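Local coordinates for protein IclR transcriptional regulator (Thermotoga maritima, PDB 1MKM) that probably binds DNA as a transcriptional regulator of the IclR family, pairing a winged helix-turn-helix with a zinc-containing GAF-like domain, at residues I142-P147 with K180-G185. Numbering follows the deposited sequence.
Sequences ILAFVP and KIRKRG
I181 sets its CG2 anti to the backbone N, and that methyl meets CB of A144; one residue on, R182 has CG beside its own backbone N (chi1 -50°), which starts its chain out past the carbonyl of A144. Both meetings lie in the GAF-like C-terminal domain of the IclR family, where the turn leaving helix 137-143 packs on the last turn of helix 171-184. A144 points its methyl toward that helix: CB lies 3.6 Å from I181 CG2 and 3.9 Å from I181 CB. With a side chain this small, the two backbones come close, the CA atoms of A144 and R182 being 5.8 Å apart. R182 then runs fully extended from CG to NE alongside the turn. Its CG passes 3.4 Å from A144 O, a van der Waals touch, and CB of A144 reaches the same methylene at 4.1 Å. The touching is thus done by the aliphatic part of the chain. NE, buried by the contact, finds no hydrogen-bonding partner in the model. The R182 side chain also touches L151 of helix 148-157. Cut back to an alanine here, the side chain would keep only CB, and the A144 carbonyl would probably lose its methylene neighbour while L151 lost part of its cover. F205 and P211 of the central sheet meet the ring of F145. Beyond R182 the helix stops at G185, whose positive phi (104°) turns the chain toward strand 187-190 and D189, a zinc ligand seen in this protein. The end of the F145 ring comes near the R182 backbone, its CZ standing 4.5 Å from R182 CA in an oblique approach.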
loop_
_atom_site.group_PDB
_atom_site.type_symbol
_atom_site.label_atom_id
_atom_site.label_comp_id
_atom_site.label_asym_id
_atom_site.label_seq_id
_atom_site.Cartn_x
_atom_site.Cartn_y
_atom_site.Cartn_z
ATOM N N ILE B 142 34.061 -22.982 -0.455
ATOM C CA ILE B 142 33.687 -24.387 -0.277
ATOM C C ILE B 142 34.643 -25.290 -1.049
ATOM O O ILE B 142 34.980 -26.387 -0.593
ATOM C CB ILE B 142 32.238 -24.660 -0.757
ATOM C CG1 ILE B 142 31.240 -23.983 0.187
ATOM C CG2 ILE B 142 31.976 -26.166 -0.817
ATOM C CD1 ILE B 142 29.800 -24.062 -0.277
ATOM N N LEU B 143 35.074 -24.821 -2.218
ATOM C CA LEU B 143 36.008 -25.567 -3.054
ATOM C C LEU B 143 37.420 -25.518 -2.488
ATOM O O LEU B 143 38.355 -26.053 -3.086
ATOM C CB LEU B 143 36.027 -24.997 -4.472
ATOM C CG LEU B 143 35.107 -25.673 -5.488
ATOM C CD1 LEU B 143 35.267 -25.020 -6.864
ATOM C CD2 LEU B 143 35.460 -27.153 -5.549
ATOM N N ALA B 144 37.570 -24.868 -1.339
ATOM C CA ALA B 144 38.872 -24.743 -0.702
ATOM C C ALA B 144 38.990 -25.687 0.478
ATOM O O ALA B 144 39.891 -25.547 1.301
ATOM C CB ALA B 144 39.094 -23.307 -0.238
ATOM N N PHE B 145 38.069 -26.639 0.568
ATOM C CA PHE B 145 38.090 -27.601 1.660
ATOM C C PHE B 145 37.529 -28.958 1.267
ATOM O O PHE B 145 37.450 -29.865 2.096
ATOM C CB PHE B 145 37.336 -27.058 2.880
ATOM C CG PHE B 145 38.079 -25.980 3.620
ATOM C CD1 PHE B 145 38.047 -24.662 3.176
ATOM C CD2 PHE B 145 38.848 -26.295 4.739
ATOM C CE1 PHE B 145 38.771 -23.673 3.831
ATOM C CE2 PHE B 145 39.575 -25.314 5.404
ATOM C CZ PHE B 145 39.536 -23.999 4.947
ATOM N N VAL B 146 37.129 -29.095 0.005
ATOM C CA VAL B 146 36.611 -30.370 -0.473
ATOM C C VAL B 146 37.829 -31.270 -0.582
ATOM O O VAL B 146 38.857 -30.854 -1.118
ATOM C CB VAL B 146 35.953 -30.246 -1.877
ATOM C CG1 VAL B 146 34.741 -29.335 -1.806
ATOM C CG2 VAL B 146 36.959 -29.709 -2.895
ATOM N N PRO B 147 37.752 -32.502 -0.052
ATOM C CA PRO B 147 38.924 -33.371 -0.161
ATOM C C PRO B 147 39.558 -33.280 -1.553
ATOM O O PRO B 147 38.874 -33.414 -2.575
ATOM C CB PRO B 147 38.349 -34.745 0.154
ATOM C CG PRO B 147 37.361 -34.413 1.236
ATOM C CD PRO B 147 36.661 -33.182 0.670
ATOM N N LYS B 180 45.141 -20.056 -1.522
ATOM C CA LYS B 180 45.239 -18.749 -0.884
ATOM C C LYS B 180 44.079 -18.689 0.101
ATOM O O LYS B 180 44.212 -18.219 1.232
ATOM C CB LYS B 180 45.059 -17.627 -1.908
ATOM C CG LYS B 180 45.701 -17.857 -3.261
ATOM C CD LYS B 180 45.548 -16.601 -4.112
ATOM C CE LYS B 180 45.861 -16.834 -5.578
ATOM N NZ LYS B 180 45.545 -15.609 -6.366
ATOM N N ILE B 181 42.933 -19.177 -0.356
ATOM C CA ILE B 181 41.727 -19.193 0.452
ATOM C C ILE B 181 41.941 -20.072 1.675
ATOM O O ILE B 181 41.560 -19.700 2.788
ATOM C CB ILE B 181 40.532 -19.697 -0.382
ATOM C CG1 ILE B 181 40.303 -18.745 -1.560
ATOM C CG2 ILE B 181 39.286 -19.782 0.477
ATOM C CD1 ILE B 181 39.342 -19.269 -2.600
ATOM N N ARG B 182 42.559 -21.233 1.476
ATOM C CA ARG B 182 42.830 -22.130 2.593
ATOM C C ARG B 182 43.703 -21.342 3.565
ATOM O O ARG B 182 43.559 -21.449 4.787
ATOM C CB ARG B 182 43.578 -23.374 2.113
ATOM C CG ARG B 182 42.939 -24.058 0.914
ATOM C CD ARG B 182 43.737 -25.291 0.482
ATOM N NE ARG B 182 43.185 -25.911 -0.722
ATOM C CZ ARG B 182 43.666 -27.015 -1.282
ATOM N NH1 ARG B 182 44.714 -27.626 -0.745
ATOM N NH2 ARG B 182 43.102 -27.509 -2.378
ATOM N N LYS B 183 44.604 -20.540 2.998
ATOM C CA LYS B 183 45.511 -19.701 3.776
ATOM C C LYS B 183 44.734 -18.712 4.642
ATOM O O LYS B 183 44.644 -18.884 5.861
ATOM C CB LYS B 183 46.461 -18.948 2.829
ATOM C CG LYS B 183 47.237 -17.779 3.448
ATOM C CD LYS B 183 48.011 -18.180 4.706
ATOM C CE LYS B 183 49.152 -17.206 5.014
ATOM N NZ LYS B 183 48.730 -15.778 5.121
ATOM N N ARG B 184 44.169 -17.685 4.011
ATOM C CA ARG B 184 43.407 -16.675 4.733
ATOM C C ARG B 184 42.322 -17.311 5.591
ATOM O O ARG B 184 42.116 -16.921 6.745
ATOM C CB ARG B 184 42.771 -15.687 3.754
ATOM C CG ARG B 184 43.772 -14.888 2.934
ATOM C CD ARG B 184 43.096 -13.731 2.209
ATOM N NE ARG B 184 42.026 -14.185 1.329
ATOM C CZ ARG B 184 42.201 -15.022 0.312
ATOM N NH1 ARG B 184 43.410 -15.500 0.046
ATOM N NH2 ARG B 184 41.168 -15.382 -0.441
ATOM N N GLY B 185 41.644 -18.303 5.018
ATOM C CA GLY B 185 40.571 -18.982 5.718
ATOM C C GLY B 185 39.227 -18.517 5.183
ATOM O O GLY B 185 38.184 -18.833 5.748
#